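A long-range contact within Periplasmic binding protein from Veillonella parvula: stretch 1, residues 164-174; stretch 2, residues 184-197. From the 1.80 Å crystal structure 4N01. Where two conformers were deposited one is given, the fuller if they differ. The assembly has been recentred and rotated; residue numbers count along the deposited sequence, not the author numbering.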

# COMPACT_ATOMS: atom_id res chain seq x y z
N ASP A 164 -1.35 -10.38 -2.59
CA ASP A 164 0.06 -10.31 -2.97
C ASP A 164 0.25 -9.37 -4.16
O ASP A 164 -0.68 -8.65 -4.54
CB ASP A 164 0.65 -11.71 -3.21
CG ASP A 164 -0.04 -12.47 -4.35
OD1 ASP A 164 -0.64 -11.83 -5.23
OD2 ASP A 164 0.02 -13.72 -4.35
N LEU A 165 1.44 -9.38 -4.76
CA LEU A 165 1.70 -8.44 -5.86
C LEU A 165 0.80 -8.72 -7.06
O LEU A 165 0.33 -7.79 -7.71
CB LEU A 165 3.17 -8.49 -6.29
CG LEU A 165 3.54 -7.49 -7.39
CD1 LEU A 165 3.29 -6.04 -6.95
CD2 LEU A 165 4.99 -7.68 -7.85
N GLU A 166 0.53 -9.99 -7.34
CA GLU A 166 -0.38 -10.35 -8.44
C GLU A 166 -1.80 -9.81 -8.19
O GLU A 166 -2.48 -9.43 -9.14
CB GLU A 166 -0.43 -11.87 -8.66
CG GLU A 166 0.83 -12.46 -9.29
CD GLU A 166 1.08 -11.95 -10.71
OE1 GLU A 166 0.11 -11.61 -11.43
OE2 GLU A 166 2.27 -11.88 -11.11
N THR A 167 -2.24 -9.80 -6.94
CA THR A 167 -3.54 -9.21 -6.61
C THR A 167 -3.58 -7.72 -6.97
O THR A 167 -4.56 -7.23 -7.52
CB THR A 167 -3.85 -9.34 -5.10
OG1 THR A 167 -3.52 -10.66 -4.67
CG2 THR A 167 -5.33 -9.03 -4.83
N ASN A 168 -2.50 -7.02 -6.65
CA ASN A 168 -2.35 -5.60 -6.98
C ASN A 168 -2.36 -5.39 -8.50
O ASN A 168 -2.95 -4.42 -9.00
CB ASN A 168 -1.03 -5.10 -6.36
CG ASN A 168 -0.94 -3.57 -6.22
OD1 ASN A 168 -0.28 -3.07 -5.29
ND2 ASN A 168 -1.55 -2.84 -7.13
N PHE A 169 -1.71 -6.29 -9.24
CA PHE A 169 -1.72 -6.20 -10.71
C PHE A 169 -3.14 -6.36 -11.23
O PHE A 169 -3.57 -5.60 -12.09
CB PHE A 169 -0.82 -7.27 -11.33
CG PHE A 169 0.66 -7.01 -11.18
CD1 PHE A 169 1.14 -5.76 -10.80
CD2 PHE A 169 1.58 -8.03 -11.43
CE1 PHE A 169 2.50 -5.52 -10.68
CE2 PHE A 169 2.95 -7.80 -11.31
CZ PHE A 169 3.41 -6.55 -10.94
N SER A 170 -3.85 -7.36 -10.71
CA SER A 170 -5.22 -7.61 -11.13
C SER A 170 -6.13 -6.42 -10.82
O SER A 170 -6.98 -6.07 -11.62
CB SER A 170 -5.78 -8.89 -10.50
OG SER A 170 -5.06 -10.03 -10.95
N ASP A 171 -5.92 -5.81 -9.65
CA ASP A 171 -6.69 -4.62 -9.25
C ASP A 171 -6.47 -3.47 -10.22
O ASP A 171 -7.41 -2.75 -10.57
CB ASP A 171 -6.29 -4.14 -7.85
CG ASP A 171 -6.79 -5.05 -6.74
OD1 ASP A 171 -7.80 -5.77 -6.93
OD2 ASP A 171 -6.15 -5.02 -5.66
N MSE A 172 -5.22 -3.27 -10.64
CA MSE A 172 -4.92 -2.22 -11.61
C MSE A 172 -5.64 -2.49 -12.93
O MSE A 172 -6.16 -1.57 -13.55
CB MSE A 172 -3.42 -2.07 -11.82
CG MSE A 172 -2.72 -1.33 -10.67
SE MSE A 172 -3.20 0.58 -10.67
CE MSE A 172 -1.85 1.22 -11.92
N ILE A 173 -5.65 -3.75 -13.34
CA ILE A 173 -6.34 -4.12 -14.57
C ILE A 173 -7.84 -3.86 -14.46
O ILE A 173 -8.46 -3.29 -15.37
CB ILE A 173 -6.11 -5.60 -14.93
CG1 ILE A 173 -4.62 -5.87 -15.12
CG2 ILE A 173 -6.88 -5.98 -16.19
CD1 ILE A 173 -4.04 -5.19 -16.35
N LYS A 174 -8.42 -4.26 -13.33
CA LYS A 174 -9.85 -4.06 -13.08
C LYS A 174 -10.20 -2.57 -13.05
O LYS A 174 -11.21 -2.14 -13.63
CB LYS A 174 -10.24 -4.69 -11.73
CG LYS A 174 -11.74 -4.72 -11.47
CD LYS A 174 -12.46 -5.67 -12.44
CE LYS A 174 -13.90 -5.87 -12.00
NZ LYS A 174 -14.62 -6.82 -12.88
N LYS A 184 -3.91 0.69 -21.06
CA LYS A 184 -3.01 1.47 -20.22
C LYS A 184 -2.61 0.68 -18.97
O LYS A 184 -1.44 0.68 -18.57
CB LYS A 184 -3.69 2.78 -19.82
CG LYS A 184 -2.87 3.68 -18.93
CD LYS A 184 -1.97 4.58 -19.75
CE LYS A 184 -1.20 5.54 -18.86
NZ LYS A 184 -0.72 6.71 -19.66
N ALA A 185 -3.57 0.01 -18.34
CA ALA A 185 -3.28 -0.78 -17.15
C ALA A 185 -2.41 -1.98 -17.51
O ALA A 185 -1.50 -2.34 -16.76
CB ALA A 185 -4.57 -1.23 -16.47
N GLU A 186 -2.69 -2.60 -18.66
CA GLU A 186 -1.92 -3.77 -19.07
C GLU A 186 -0.48 -3.37 -19.38
O GLU A 186 0.47 -4.10 -19.11
CB GLU A 186 -2.58 -4.46 -20.26
CG GLU A 186 -3.91 -5.14 -19.95
CD GLU A 186 -4.49 -5.88 -21.13
OE1 GLU A 186 -4.77 -5.24 -22.17
OE2 GLU A 186 -4.67 -7.12 -21.04
N GLU A 187 -0.32 -2.18 -19.96
CA GLU A 187 1.01 -1.66 -20.25
C GLU A 187 1.79 -1.45 -18.95
O GLU A 187 2.98 -1.75 -18.89
CB GLU A 187 0.94 -0.36 -21.05
CG GLU A 187 0.60 -0.56 -22.53
CD GLU A 187 0.46 0.75 -23.29
OE1 GLU A 187 0.87 1.81 -22.76
OE2 GLU A 187 -0.06 0.73 -24.42
N TRP A 188 1.11 -0.96 -17.91
CA TRP A 188 1.77 -0.75 -16.62
C TRP A 188 2.16 -2.07 -15.98
O TRP A 188 3.30 -2.23 -15.52
CB TRP A 188 0.89 0.07 -15.66
CG TRP A 188 1.54 0.35 -14.31
CD1 TRP A 188 2.41 1.37 -14.00
CD2 TRP A 188 1.35 -0.39 -13.09
NE1 TRP A 188 2.79 1.29 -12.67
CE2 TRP A 188 2.14 0.23 -12.09
CE3 TRP A 188 0.59 -1.52 -12.75
CZ2 TRP A 188 2.19 -0.25 -10.77
CZ3 TRP A 188 0.63 -1.99 -11.44
CH2 TRP A 188 1.43 -1.36 -10.47
N VAL A 189 1.23 -3.01 -15.93
CA VAL A 189 1.54 -4.33 -15.38
C VAL A 189 2.70 -4.97 -16.14
O VAL A 189 3.61 -5.54 -15.53
CB VAL A 189 0.30 -5.27 -15.39
CG1 VAL A 189 0.70 -6.74 -15.08
CG2 VAL A 189 -0.74 -4.76 -14.39
N ALA A 190 2.67 -4.88 -17.47
CA ALA A 190 3.74 -5.48 -18.28
C ALA A 190 5.11 -4.92 -17.89
O ALA A 190 6.09 -5.67 -17.75
CB ALA A 190 3.48 -5.27 -19.76
N ASP A 191 5.17 -3.60 -17.72
CA ASP A 191 6.43 -2.96 -17.35
C ASP A 191 6.87 -3.39 -15.95
O ASP A 191 8.06 -3.63 -15.72
CB ASP A 191 6.28 -1.44 -17.42
CG ASP A 191 7.51 -0.72 -16.95
OD1 ASP A 191 8.51 -0.69 -17.70
OD2 ASP A 191 7.49 -0.17 -15.82
N GLN A 192 5.92 -3.52 -15.02
CA GLN A 192 6.25 -3.94 -13.67
C GLN A 192 6.83 -5.34 -13.69
O GLN A 192 7.79 -5.63 -12.98
CB GLN A 192 5.02 -3.91 -12.76
CG GLN A 192 4.37 -2.52 -12.61
CD GLN A 192 5.34 -1.46 -12.13
OE1 GLN A 192 5.79 -0.61 -12.91
NE2 GLN A 192 5.66 -1.48 -10.84
N ARG A 193 6.27 -6.21 -14.53
CA ARG A 193 6.74 -7.60 -14.59
C ARG A 193 8.16 -7.68 -15.13
O ARG A 193 8.96 -8.50 -14.67
CB ARG A 193 5.84 -8.46 -15.48
CG ARG A 193 4.45 -8.70 -14.97
CD ARG A 193 3.79 -9.84 -15.73
NE ARG A 193 2.36 -9.88 -15.42
CZ ARG A 193 1.86 -10.41 -14.31
NH1 ARG A 193 2.68 -10.95 -13.40
NH2 ARG A 193 0.55 -10.40 -14.10
N LYS A 194 8.44 -6.85 -16.13
CA LYS A 194 9.75 -6.84 -16.77
C LYS A 194 10.80 -6.40 -15.77
O LYS A 194 11.87 -7.02 -15.66
CB LYS A 194 9.73 -5.88 -17.96
CG LYS A 194 10.93 -5.98 -18.87
CD LYS A 194 10.73 -5.10 -20.10
CE LYS A 194 11.88 -5.23 -21.07
NZ LYS A 194 13.15 -4.81 -20.43
N THR A 195 10.51 -5.32 -15.05
CA THR A 195 11.42 -4.84 -14.01
C THR A 195 11.60 -5.87 -12.88
O THR A 195 12.73 -6.10 -12.42
CB THR A 195 10.94 -3.50 -13.42
OG1 THR A 195 10.97 -2.50 -14.44
CG2 THR A 195 11.85 -3.06 -12.27
N LEU A 196 10.51 -6.49 -12.45
CA LEU A 196 10.58 -7.48 -11.37
C LEU A 196 11.46 -8.66 -11.79
O LEU A 196 12.25 -9.17 -10.99
CB LEU A 196 9.19 -7.97 -10.96
CG LEU A 196 9.19 -9.07 -9.88
CD1 LEU A 196 9.80 -8.53 -8.60
CD2 LEU A 196 7.79 -9.62 -9.63
N ALA A 197 11.33 -9.08 -13.04
CA ALA A 197 12.14 -10.18 -13.55
C ALA A 197 13.62 -9.80 -13.55
O ALA A 197 14.49 -10.65 -13.30
CB ALA A 197 11.69 -10.56 -14.94

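The two helices run nearly antiparallel, their N-to-C directions 159° apart and their axes 8.6 Å apart at closest approach, so progress along stretch 1 retraces stretch 2 backward. D164 caps the first helix: T167 N donates to D164 OD1 at 3.1 Å, and D164 N donates in return to T167 OG1 at 3.0 Å. L165 points toward the partner helix, where its CD2 meets L196 CD2 at 3.8 Å.

E166 starts sideways, but its carboxylate reaches R193 in a two-pronged salt bridge: R193 NH1 to E166 OE2 is 2.5 Å, notably short, and R193 NH2 to E166 OE1 is 3.0 Å, both with N-H...O angles of 159°.

F169 is a knob in the hole formed by W188, V189, Q192 and R193. V189 CG1 lies over one ring face, 4.2 Å from the F169 centroid and 26° off the normal, whereas R193 NH1 approaches the ring edge, 3.7 Å from F169 CD2.

Selenomethionine M172 places CE over W188, 3.9 Å from the six-membered ring centroid and 17° off its normal. Its backbone also packs closely, M172 O lying 3.3 Å from A185 CB, where the I173 and A185 CA atoms are just 5.2 Å apart. Finally, I173 CD1 reaches E186 CG at 3.6 Å and V189 CG2 at 3.9 Å.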